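Local coordinates for protein archaeal actin homolog (Thermoplasma acidophilum, PDB 2FSJ) that binds ATP and polymerises into bundles of helical filaments in a reaction that requires a nucleoside triphosphate, ATP serving best, at residues A[195-200]-A[305-310]; A[222-227]-A[276-281]; A[228-233]-A[249-254]; A[299-304]-A[323-328]. All coordinates share one frame; numbering follows the deposited sequence.

Contact 1. Residues A[195-200]-A[305-310]; sequences IDVGSR and GGSNLI
Gly305 enters first, its backbone passing close to the carbonyl of Val197, but the bond itself goes to the next residue: Gly306 N donates to Val197 O at 3.0 Å. The N-H points at the oxygen with an angle of 149°, and the donor is tilted 30° from the carbonyl plane. Gly306 also lies against the valine side chain, CA to Val197 CB 3.7 Å. A side chain on this glycine would run straight into Val197 CG1, because a chi1 of -175° sets that methyl opposite the valine's backbone N, over Gly306 CA. This is the place where the core strand 191-197 of an actin-like domain meets a glycine-rich turn, and Gly305, Gly306, Ser307 and Asn308 all belong to the ATP site, as does Ser199 just past the strand end. Gly306 O accepts from both Leu309 N and Ile310 N, in the first turn of the short helix. Ser307 OG faces Val197 CG2 at 4.1 Å, while its hydrogen bond goes back to Val303 O at the end of the neighbouring strand. Ile310 completes the run with CD1 set 4.2 Å from Val197 CG2; it also packs against Leu275, Ala279 and Ile282 of helix 268-290.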
loop_
_atom_site.group_PDB
_atom_site.type_symbol
_atom_site.label_atom_id
_atom_site.label_comp_id
_atom_site.label_asym_id
_atom_site.label_seq_id
_atom_site.Cartn_x
_atom_site.Cartn_y
_atom_site.Cartn_z
ATOM N N ILE A 195 -9.433 -3.546 -7.850
ATOM C CA ILE A 195 -10.116 -3.178 -6.616
ATOM C C ILE A 195 -9.117 -3.361 -5.462
ATOM O O ILE A 195 -8.762 -4.487 -5.094
ATOM C CB ILE A 195 -11.369 -4.045 -6.429
ATOM C CG1 ILE A 195 -12.325 -3.889 -7.623
ATOM C CG2 ILE A 195 -12.077 -3.663 -5.115
ATOM C CD1 ILE A 195 -13.364 -4.991 -7.720
ATOM N N ASP A 196 -8.590 -2.254 -4.948
ATOM C CA ASP A 196 -7.509 -2.281 -3.946
ATOM C C ASP A 196 -8.082 -1.928 -2.579
ATOM O O ASP A 196 -8.354 -0.775 -2.309
ATOM C CB ASP A 196 -6.494 -1.256 -4.378
ATOM C CG ASP A 196 -5.198 -1.318 -3.608
ATOM O OD1 ASP A 196 -5.127 -1.951 -2.531
ATOM O OD2 ASP A 196 -4.187 -0.721 -4.044
ATOM N N VAL A 197 -8.299 -2.926 -1.735
ATOM C CA VAL A 197 -8.937 -2.715 -0.454
ATOM C C VAL A 197 -7.818 -2.484 0.557
ATOM O O VAL A 197 -7.056 -3.410 0.885
ATOM C CB VAL A 197 -9.797 -3.935 0.033
ATOM C CG1 VAL A 197 -10.508 -3.550 1.311
ATOM C CG2 VAL A 197 -10.845 -4.303 -0.989
ATOM N N GLY A 198 -7.671 -1.251 0.969
ATOM C CA GLY A 198 -6.717 -0.919 2.014
ATOM C C GLY A 198 -7.405 -0.762 3.372
ATOM O O GLY A 198 -8.585 -1.103 3.533
ATOM N N SER A 199 -6.649 -0.237 4.337
ATOM C CA SER A 199 -7.161 -0.020 5.682
ATOM C C SER A 199 -8.241 1.063 5.733
ATOM O O SER A 199 -9.305 0.883 6.325
ATOM C CB SER A 199 -6.000 0.328 6.629
ATOM O OG SER A 199 -6.418 0.196 7.986
ATOM N N ARG A 200 -7.983 2.189 5.084
ATOM C CA ARG A 200 -8.888 3.336 5.141
ATOM C C ARG A 200 -9.679 3.640 3.871
ATOM O O ARG A 200 -10.753 4.252 3.927
ATOM C CB ARG A 200 -8.055 4.559 5.553
ATOM C CG ARG A 200 -7.877 4.633 7.068
ATOM C CD ARG A 200 -6.935 5.715 7.499
ATOM N NE ARG A 200 -7.540 7.039 7.640
ATOM C CZ ARG A 200 -8.243 7.448 8.693
ATOM N NH1 ARG A 200 -8.496 6.632 9.715
ATOM N NH2 ARG A 200 -8.713 8.684 8.718
ATOM N N GLY A 305 -4.219 -5.572 0.961
ATOM C CA GLY A 305 -4.390 -6.403 2.165
ATOM C C GLY A 305 -5.808 -6.888 2.455
ATOM O O GLY A 305 -6.022 -8.036 2.873
ATOM N N GLY A 306 -6.793 -6.033 2.217
ATOM C CA GLY A 306 -8.194 -6.397 2.351
ATOM C C GLY A 306 -8.681 -7.521 1.442
ATOM O O GLY A 306 -9.571 -8.261 1.790
ATOM N N SER A 307 -8.100 -7.649 0.257
ATOM C CA SER A 307 -8.521 -8.688 -0.666
ATOM C C SER A 307 -8.186 -10.122 -0.136
ATOM O O SER A 307 -8.837 -11.073 -0.509
ATOM C CB SER A 307 -7.915 -8.416 -2.055
ATOM O OG SER A 307 -8.502 -7.254 -2.669
ATOM N N ASN A 308 -7.189 -10.274 0.740
ATOM C CA ASN A 308 -7.025 -11.551 1.490
ATOM C C ASN A 308 -8.255 -11.981 2.264
ATOM O O ASN A 308 -8.478 -13.172 2.498
ATOM C CB ASN A 308 -5.931 -11.430 2.530
ATOM C CG ASN A 308 -4.599 -11.620 1.961
ATOM O OD1 ASN A 308 -3.711 -10.828 2.225
ATOM N ND2 ASN A 308 -4.423 -12.687 1.163
ATOM N N LEU A 309 -9.016 -11.002 2.728
ATOM C CA LEU A 309 -10.204 -11.261 3.524
ATOM C C LEU A 309 -11.524 -11.392 2.777
ATOM O O LEU A 309 -12.418 -12.124 3.215
ATOM C CB LEU A 309 -10.356 -10.131 4.536
ATOM C CG LEU A 309 -9.263 -10.142 5.605
ATOM C CD1 LEU A 309 -9.262 -8.837 6.365
ATOM C CD2 LEU A 309 -9.449 -11.357 6.551
ATOM N N ILE A 310 -11.704 -10.622 1.703
ATOM C CA ILE A 310 -13.001 -10.550 1.022
ATOM C C ILE A 310 -12.897 -10.590 -0.527
ATOM O O ILE A 310 -13.874 -10.374 -1.198
ATOM C CB ILE A 310 -13.760 -9.215 1.426
ATOM C CG1 ILE A 310 -12.924 -7.990 1.055
ATOM C CG2 ILE A 310 -14.162 -9.218 2.901
ATOM C CD1 ILE A 310 -13.670 -6.663 1.117
#

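Contact 2. Residues A[222-227]-A[276-281]; sequences LQIGVG and EDLANR
Ile224 and Leu278 run antiparallel alongside each other, and Leu278 CD1 is the atom that meets the isoleucine: it lies 3.7 Å from Ile224 CG1 and touches the terminal CD1 of Ile224 as well. The isoleucine reaches this far because CG1 is anti to its backbone N (chi1 -162°) and the branch continues extended. Leu278 spreads both methyls over the backbone beyond, CD1 and CD2 each lying 3.8 Å from Gly225 O, with CD2 also 4.1 Å from Val226 CA. An alanine in place of Leu278 would probably open a gap between the helix and the backbone of Gly225 and Val226, and leave one side of Ile224 without its packing partner. Next comes Arg281, one helical turn on, whose aliphatic part passes squarely across Ile224; Arg281 CD is 3.7 Å from Ile224 CD1. Its stem runs extended from CG to NE, carrying the guanidinium past the isoleucine to Asp277, whose OD2 sits at the group's edge in its plane. That salt bridge is a long one, Arg281 NE to Asp277 OD2 3.4 Å, and its hydrogen bond is weak. Further out, the loop is held by Asp228 OD2 on Gly225 N and by Thr202 OG1 on Ile224 O. The whole forms the joint where strand 213-222 leads into helix 226-241, with helix 268-290 lying alongside, strand 202-208 bonded to the loop, and Ile310 of helix 307-310 filling in against Leu278.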
loop_
_atom_site.group_PDB
_atom_site.type_symbol
_atom_site.label_atom_id
_atom_site.label_comp_id
_atom_site.label_asym_id
_atom_site.label_seq_id
_atom_site.Cartn_x
_atom_site.Cartn_y
_atom_site.Cartn_z
ATOM N N LEU A 222 -13.184 4.949 -2.747
ATOM C CA LEU A 222 -14.262 4.820 -1.782
ATOM C C LEU A 222 -13.663 4.997 -0.390
ATOM O O LEU A 222 -12.628 4.437 -0.076
ATOM C CB LEU A 222 -14.915 3.448 -1.900
ATOM C CG LEU A 222 -15.539 3.070 -3.242
ATOM C CD1 LEU A 222 -15.991 1.602 -3.224
ATOM C CD2 LEU A 222 -16.681 4.022 -3.591
ATOM N N GLN A 223 -14.295 5.782 0.460
ATOM C CA GLN A 223 -13.733 6.030 1.782
ATOM C C GLN A 223 -14.176 4.947 2.787
ATOM O O GLN A 223 -14.867 5.230 3.795
ATOM C CB GLN A 223 -14.057 7.465 2.246
ATOM C CG GLN A 223 -13.551 8.576 1.224
ATOM C CD GLN A 223 -12.037 8.616 1.054
ATOM O OE1 GLN A 223 -11.311 8.672 2.043
ATOM N NE2 GLN A 223 -11.549 8.578 -0.229
ATOM N N ILE A 224 -13.773 3.708 2.497
ATOM C CA ILE A 224 -14.113 2.535 3.321
ATOM C C ILE A 224 -13.027 1.521 3.074
ATOM O O ILE A 224 -12.490 1.443 1.944
ATOM C CB ILE A 224 -15.551 1.990 2.994
ATOM C CG1 ILE A 224 -16.048 1.077 4.129
ATOM C CG2 ILE A 224 -15.603 1.250 1.665
ATOM C CD1 ILE A 224 -17.512 0.516 3.953
ATOM N N GLY A 225 -12.662 0.781 4.117
ATOM C CA GLY A 225 -11.660 -0.263 4.010
ATOM C C GLY A 225 -11.668 -1.183 5.239
ATOM O O GLY A 225 -12.582 -1.121 6.057
ATOM N N VAL A 226 -10.613 -1.962 5.406
ATOM C CA VAL A 226 -10.532 -2.941 6.473
ATOM C C VAL A 226 -10.634 -2.278 7.855
ATOM O O VAL A 226 -11.070 -2.905 8.753
ATOM C CB VAL A 226 -9.242 -3.778 6.406
ATOM C CG1 VAL A 226 -9.240 -4.845 7.539
ATOM C CG2 VAL A 226 -9.096 -4.456 5.036
ATOM N N GLY A 227 -10.194 -1.030 8.004
ATOM C CA GLY A 227 -10.285 -0.321 9.273
ATOM C C GLY A 227 -11.686 -0.116 9.767
ATOM O O GLY A 227 -11.932 -0.046 10.967
ATOM N N GLU A 276 -18.544 -9.378 5.599
ATOM C CA GLU A 276 -19.538 -9.454 4.520
ATOM C C GLU A 276 -20.209 -8.103 4.283
ATOM O O GLU A 276 -20.455 -7.721 3.145
ATOM C CB GLU A 276 -20.638 -10.461 4.866
ATOM C CG GLU A 276 -21.513 -10.820 3.686
ATOM C CD GLU A 276 -21.289 -12.271 3.282
ATOM O OE1 GLU A 276 -21.693 -13.163 4.084
ATOM O OE2 GLU A 276 -20.673 -12.521 2.198
ATOM N N ASP A 277 -20.482 -7.381 5.359
ATOM C CA ASP A 277 -21.015 -6.033 5.250
ATOM C C ASP A 277 -20.039 -5.126 4.520
ATOM O O ASP A 277 -20.460 -4.364 3.679
ATOM C CB ASP A 277 -21.327 -5.420 6.617
ATOM C CG ASP A 277 -21.980 -4.062 6.498
ATOM O OD1 ASP A 277 -23.061 -3.944 5.874
ATOM O OD2 ASP A 277 -21.462 -3.017 6.931
ATOM N N LEU A 278 -18.748 -5.223 4.822
ATOM C CA LEU A 278 -17.745 -4.387 4.111
ATOM C C LEU A 278 -17.764 -4.686 2.609
ATOM O O LEU A 278 -17.849 -3.781 1.766
ATOM C CB LEU A 278 -16.368 -4.670 4.669
ATOM C CG LEU A 278 -15.140 -4.068 3.982
ATOM C CD1 LEU A 278 -15.332 -2.511 3.890
ATOM C CD2 LEU A 278 -13.929 -4.438 4.720
ATOM N N ALA A 279 -17.692 -5.967 2.283
ATOM C CA ALA A 279 -17.767 -6.434 0.908
ATOM C C ALA A 279 -19.028 -5.971 0.199
ATOM O O ALA A 279 -18.949 -5.445 -0.918
ATOM C CB ALA A 279 -17.663 -7.969 0.842
ATOM N N ASN A 280 -20.175 -6.155 0.826
ATOM C CA ASN A 280 -21.430 -5.745 0.248
ATOM C C ASN A 280 -21.450 -4.226 -0.080
ATOM O O ASN A 280 -21.962 -3.825 -1.155
ATOM C CB ASN A 280 -22.624 -6.159 1.162
ATOM C CG ASN A 280 -22.874 -7.658 1.155
ATOM O OD1 ASN A 280 -22.349 -8.387 0.308
ATOM N ND2 ASN A 280 -23.696 -8.113 2.058
ATOM N N ARG A 281 -20.881 -3.384 0.796
ATOM C CA ARG A 281 -20.895 -1.939 0.549
ATOM C C ARG A 281 -20.000 -1.582 -0.623
ATOM O O ARG A 281 -20.365 -0.739 -1.439
ATOM C CB ARG A 281 -20.451 -1.126 1.760
ATOM C CG ARG A 281 -21.517 -1.103 2.864
ATOM C CD ARG A 281 -21.130 -0.264 4.047
ATOM N NE ARG A 281 -22.181 -0.230 5.072
ATOM C CZ ARG A 281 -23.114 0.729 5.208
ATOM N NH1 ARG A 281 -23.185 1.775 4.369
ATOM N NH2 ARG A 281 -23.991 0.628 6.203
#

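Contact 3. Residues A[228-233]-A[249-254]; sequences DAISAL and LAQEAL
The flat amide of Gln251 has Ile230 CD1 over one of its faces: the methyl is 3.8 Å from Gln251 CD and 4.1 Å from both OE1 and NE2. It also rests on the stem, since the glutamine chain is extended and Ile230 crosses it at a slant. The other branch of Ile230, CG2, meets Ala250 CB at 3.7 Å, while CG1, further back on the first, meets Leu254 CD1 at 3.8 Å, the leucine lying nearly perpendicular to it. A glycine in place of Ile230 would probably leave the amide face of Gln251 without its cover and open a gap between Ala250 and Leu254. Leu233, with CG anti to the backbone N (chi1 179°), brings CD2 onto Ala253, 3.6 Å from its O and 3.8 Å from its CB. Ala250 and Ala253 both face the first helix; the two axes approach to 9.0 Å and cross at 97°. Ala229 and Leu233 meanwhile lean on helix 268-290. This crossed pair of helices joins Gln251, a residue of the ATP site, to helix 226-241, consistent with the smaller subdomain that borders the nucleotide cleft in actin-like folds.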
loop_
_atom_site.group_PDB
_atom_site.type_symbol
_atom_site.label_atom_id
_atom_site.label_comp_id
_atom_site.label_asym_id
_atom_site.label_seq_id
_atom_site.Cartn_x
_atom_site.Cartn_y
_atom_site.Cartn_z
ATOM N N ASP A 228 -12.626 -0.032 8.846
ATOM C CA ASP A 228 -14.045 0.047 9.208
ATOM C C ASP A 228 -14.543 -1.259 9.804
ATOM O O ASP A 228 -15.316 -1.236 10.759
ATOM C CB ASP A 228 -14.872 0.442 8.027
ATOM C CG ASP A 228 -14.467 1.830 7.480
ATOM O OD1 ASP A 228 -14.683 2.846 8.185
ATOM O OD2 ASP A 228 -13.854 1.988 6.399
ATOM N N ALA A 229 -14.057 -2.377 9.285
ATOM C CA ALA A 229 -14.351 -3.695 9.870
ATOM C C ALA A 229 -13.672 -3.857 11.229
ATOM O O ALA A 229 -14.303 -4.355 12.151
ATOM C CB ALA A 229 -13.961 -4.845 8.921
ATOM N N ILE A 230 -12.429 -3.379 11.349
ATOM C CA ILE A 230 -11.686 -3.410 12.630
ATOM C C ILE A 230 -12.401 -2.550 13.696
ATOM O O ILE A 230 -12.589 -2.983 14.850
ATOM C CB ILE A 230 -10.243 -2.917 12.434
ATOM C CG1 ILE A 230 -9.467 -3.876 11.519
ATOM C CG2 ILE A 230 -9.513 -2.783 13.765
ATOM C CD1 ILE A 230 -8.256 -3.228 10.863
ATOM N N SER A 231 -12.858 -1.369 13.298
ATOM C CA SER A 231 -13.587 -0.508 14.239
ATOM C C SER A 231 -14.918 -1.118 14.635
ATOM O O SER A 231 -15.319 -1.050 15.823
ATOM C CB SER A 231 -13.805 0.894 13.667
ATOM O OG SER A 231 -12.527 1.530 13.620
ATOM N N ALA A 232 -15.611 -1.698 13.681
ATOM C CA ALA A 232 -16.886 -2.364 13.985
ATOM C C ALA A 232 -16.694 -3.554 14.965
ATOM O O ALA A 232 -17.462 -3.729 15.885
ATOM C CB ALA A 232 -17.610 -2.813 12.711
ATOM N N LEU A 233 -15.629 -4.335 14.792
ATOM C CA LEU A 233 -15.358 -5.452 15.683
ATOM C C LEU A 233 -14.945 -4.953 17.077
ATOM O O LEU A 233 -15.338 -5.521 18.104
ATOM C CB LEU A 233 -14.284 -6.378 15.078
ATOM C CG LEU A 233 -13.851 -7.611 15.921
ATOM C CD1 LEU A 233 -15.028 -8.413 16.388
ATOM C CD2 LEU A 233 -12.885 -8.525 15.190
ATOM N N LEU A 249 -4.482 -5.534 17.812
ATOM C CA LEU A 249 -5.072 -6.792 18.295
ATOM C C LEU A 249 -6.437 -7.074 17.655
ATOM O O LEU A 249 -6.759 -8.206 17.339
ATOM C CB LEU A 249 -5.235 -6.755 19.813
ATOM C CG LEU A 249 -5.609 -8.070 20.522
ATOM C CD1 LEU A 249 -4.636 -9.219 20.228
ATOM C CD2 LEU A 249 -5.682 -7.852 22.052
ATOM N N ALA A 250 -7.253 -6.039 17.494
ATOM C CA ALA A 250 -8.524 -6.164 16.788
ATOM C C ALA A 250 -8.356 -6.592 15.337
ATOM O O ALA A 250 -9.136 -7.347 14.829
ATOM C CB ALA A 250 -9.283 -4.829 16.829
ATOM N N GLN A 251 -7.363 -6.063 14.654
ATOM C CA GLN A 251 -7.083 -6.504 13.281
ATOM C C GLN A 251 -6.797 -8.021 13.253
ATOM O O GLN A 251 -7.358 -8.746 12.447
ATOM C CB GLN A 251 -5.933 -5.686 12.678
ATOM C CG GLN A 251 -5.548 -6.137 11.246
ATOM C CD GLN A 251 -4.900 -5.033 10.446
ATOM O OE1 GLN A 251 -4.279 -4.156 11.011
ATOM N NE2 GLN A 251 -5.066 -5.065 9.117
ATOM N N GLU A 252 -6.008 -8.515 14.203
ATOM C CA GLU A 252 -5.771 -9.965 14.311
ATOM C C GLU A 252 -7.069 -10.685 14.513
ATOM O O GLU A 252 -7.303 -11.717 13.911
ATOM C CB GLU A 252 -4.890 -10.320 15.499
ATOM C CG GLU A 252 -3.461 -9.839 15.468
ATOM C CD GLU A 252 -2.672 -10.471 16.624
ATOM O OE1 GLU A 252 -2.885 -11.693 16.882
ATOM O OE2 GLU A 252 -1.877 -9.745 17.294
ATOM N N ALA A 253 -7.939 -10.121 15.342
ATOM C CA ALA A 253 -9.192 -10.782 15.689
ATOM C C ALA A 253 -10.164 -10.919 14.519
ATOM O O ALA A 253 -11.174 -11.608 14.617
ATOM C CB ALA A 253 -9.843 -10.090 16.906
ATOM N N LEU A 254 -9.873 -10.266 13.392
ATOM C CA LEU A 254 -10.617 -10.531 12.147
ATOM C C LEU A 254 -10.451 -11.968 11.586
ATOM O O LEU A 254 -11.384 -12.523 11.014
ATOM C CB LEU A 254 -10.187 -9.552 11.037
ATOM C CG LEU A 254 -10.525 -8.071 11.166
ATOM C CD1 LEU A 254 -9.800 -7.334 10.028
ATOM C CD2 LEU A 254 -12.010 -7.753 11.153
#

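Contact 4. Residues A[299-304]-A[323-328]; sequences SLIPVG and VKIKPE
Val323 lies alongside Ile301 with the ends of both side chains in the same direction, its CB 4.0 Å from Ile301 CG1. Its CG2, anti to the carbonyl carbon, reaches instead to Ser299 and stops 3.7 Å from Ser299 CB, so the valine sits over two residues on the same face of the strand. Two residues further on, Ile325 takes up the other branch of Ile301: the two side chains cross at a slant, with Ile325 CD1 3.7 Å from Ile301 CG2. Ile325 makes this contact with its second torsion at 28°, well away from a staggered value. Leu179 of helix 173-182 packs on both isoleucines. Between the backbones there is one direct bond, Val323 N to Leu300 O at 2.9 Å, with the N-H almost straight on the oxygen (169°). Leu300 is also backbone-bonded to Thr321, so 323-325 runs beside strand 297-303 in the manner of a parallel neighbour, although it forms no regular strand. Strand 297-303 is the outermost of its sheet on this side, its other edge being paired with the central strand 191-197 of the actin-like domain. The pairing then breaks down at Pro302, which has no N-H to give; its CD instead abuts Val323 O at 3.3 Å. Past that point a water takes over, accepting from Ile325 N at 3.1 Å and reaching Val323 O only weakly; it also lies implausibly near Pro302 O, which makes that link doubtful. Beyond the proline, Val303 CG1 comes to 4.4 Å from Ile325 CG1.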
loop_
_atom_site.group_PDB
_atom_site.type_symbol
_atom_site.label_atom_id
_atom_site.label_comp_id
_atom_site.label_asym_id
_atom_site.label_seq_id
_atom_site.Cartn_x
_atom_site.Cartn_y
_atom_site.Cartn_z
ATOM N N SER A 299 -11.961 -8.611 -16.763
ATOM C CA SER A 299 -11.114 -9.041 -15.669
ATOM C C SER A 299 -11.363 -8.182 -14.448
ATOM O O SER A 299 -11.361 -6.956 -14.564
ATOM C CB SER A 299 -9.618 -8.956 -16.019
ATOM O OG SER A 299 -9.320 -9.385 -17.316
ATOM N N LEU A 300 -11.617 -8.839 -13.315
ATOM C CA LEU A 300 -11.770 -8.208 -11.990
ATOM C C LEU A 300 -10.554 -8.609 -11.169
ATOM O O LEU A 300 -10.292 -9.810 -11.023
ATOM C CB LEU A 300 -13.018 -8.719 -11.263
ATOM C CG LEU A 300 -14.398 -8.140 -11.561
ATOM C CD1 LEU A 300 -15.495 -8.988 -10.878
ATOM C CD2 LEU A 300 -14.546 -6.673 -11.179
ATOM N N ILE A 301 -9.829 -7.630 -10.617
ATOM C CA ILE A 301 -8.525 -7.871 -10.039
ATOM C C ILE A 301 -8.448 -7.317 -8.610
ATOM O O ILE A 301 -8.163 -6.139 -8.388
ATOM C CB ILE A 301 -7.419 -7.287 -10.948
ATOM C CG1 ILE A 301 -7.551 -7.813 -12.386
ATOM C CG2 ILE A 301 -6.040 -7.588 -10.378
ATOM C CD1 ILE A 301 -6.847 -6.971 -13.440
ATOM N N PRO A 302 -8.765 -8.147 -7.638
ATOM C CA PRO A 302 -8.676 -7.700 -6.246
ATOM C C PRO A 302 -7.240 -7.708 -5.760
ATOM O O PRO A 302 -6.541 -8.725 -5.890
ATOM C CB PRO A 302 -9.529 -8.703 -5.502
ATOM C CG PRO A 302 -10.310 -9.443 -6.639
ATOM C CD PRO A 302 -9.369 -9.484 -7.754
ATOM N N VAL A 303 -6.810 -6.573 -5.218
ATOM C CA VAL A 303 -5.470 -6.395 -4.691
ATOM C C VAL A 303 -5.565 -5.708 -3.330
ATOM O O VAL A 303 -6.649 -5.469 -2.828
ATOM C CB VAL A 303 -4.537 -5.605 -5.634
ATOM C CG1 VAL A 303 -4.270 -6.353 -6.988
ATOM C CG2 VAL A 303 -5.005 -4.184 -5.868
ATOM N N GLY A 304 -4.419 -5.476 -2.701
ATOM C CA GLY A 304 -4.384 -4.926 -1.353
ATOM C C GLY A 304 -4.549 -5.981 -0.276
ATOM O O GLY A 304 -5.020 -7.123 -0.539
ATOM N N VAL A 323 -9.718 -12.571 -11.506
ATOM C CA VAL A 323 -8.312 -12.887 -11.645
ATOM C C VAL A 323 -7.830 -12.935 -10.193
ATOM O O VAL A 323 -7.933 -11.958 -9.492
ATOM C CB VAL A 323 -7.574 -11.784 -12.473
ATOM C CG1 VAL A 323 -6.088 -12.101 -12.648
ATOM C CG2 VAL A 323 -8.222 -11.590 -13.808
ATOM N N LYS A 324 -7.346 -14.064 -9.705
ATOM C CA LYS A 324 -6.836 -14.093 -8.320
ATOM C C LYS A 324 -5.308 -14.045 -8.359
ATOM O O LYS A 324 -4.675 -14.925 -8.934
ATOM C CB LYS A 324 -7.291 -15.356 -7.570
ATOM C CG LYS A 324 -8.767 -15.360 -7.181
ATOM C CD LYS A 324 -9.151 -16.626 -6.430
ATOM C CE LYS A 324 -10.071 -17.549 -7.258
ATOM N NZ LYS A 324 -10.385 -18.841 -6.509
ATOM N N ILE A 325 -4.727 -13.030 -7.733
ATOM C CA ILE A 325 -3.279 -12.854 -7.754
ATOM C C ILE A 325 -2.719 -13.858 -6.758
ATOM O O ILE A 325 -3.261 -13.999 -5.680
ATOM C CB ILE A 325 -2.869 -11.382 -7.372
ATOM C CG1 ILE A 325 -3.212 -10.365 -8.482
ATOM C CG2 ILE A 325 -1.387 -11.269 -7.138
ATOM C CD1 ILE A 325 -4.386 -10.713 -9.367
ATOM N N LYS A 326 -1.631 -14.525 -7.125
ATOM C CA LYS A 326 -0.881 -15.347 -6.189
ATOM C C LYS A 326 -0.670 -14.548 -4.919
ATOM O O LYS A 326 -0.337 -13.340 -4.972
ATOM C CB LYS A 326 0.491 -15.744 -6.765
ATOM N N PRO A 327 -0.886 -15.185 -3.777
ATOM C CA PRO A 327 -0.499 -14.589 -2.492
ATOM C C PRO A 327 0.939 -14.050 -2.466
ATOM O O PRO A 327 1.193 -13.035 -1.851
ATOM C CB PRO A 327 -0.679 -15.755 -1.502
ATOM C CG PRO A 327 -1.789 -16.565 -2.105
ATOM C CD PRO A 327 -1.557 -16.490 -3.601
ATOM N N GLU A 328 1.884 -14.680 -3.156
ATOM C CA GLU A 328 3.253 -14.154 -3.158
ATOM C C GLU A 328 3.333 -12.723 -3.702
ATOM O O GLU A 328 4.403 -12.123 -3.618
ATOM C CB GLU A 328 4.182 -15.016 -4.005
HETATM O O HOH W 1 -6.743 -11.114 -6.337
#

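How the contacts relate
From the N-terminal side the chain leaves strand 191-197 through 195-200, crosses the hairpin of strands 202-208 and 213-222, and enters helix 226-241. Contact 3 closes the shortest loop, bringing helix 247-253 back onto that helix. Contact 2 encloses it, when helix 268-290 returns to the start of helix 226-241, and contact 1 encloses both as 305-310 comes back to strand 191-197. Contact 4 opens inside contact 1 and closes beyond it, so these two cross; it lays the loop before helix 333-343 along edge strand 297-303, the sheet neighbour of strand 191-197. It touches neither contact 2 nor contact 3. Val226 packs on Gly306 and Leu254, joining the first three around the ATP site.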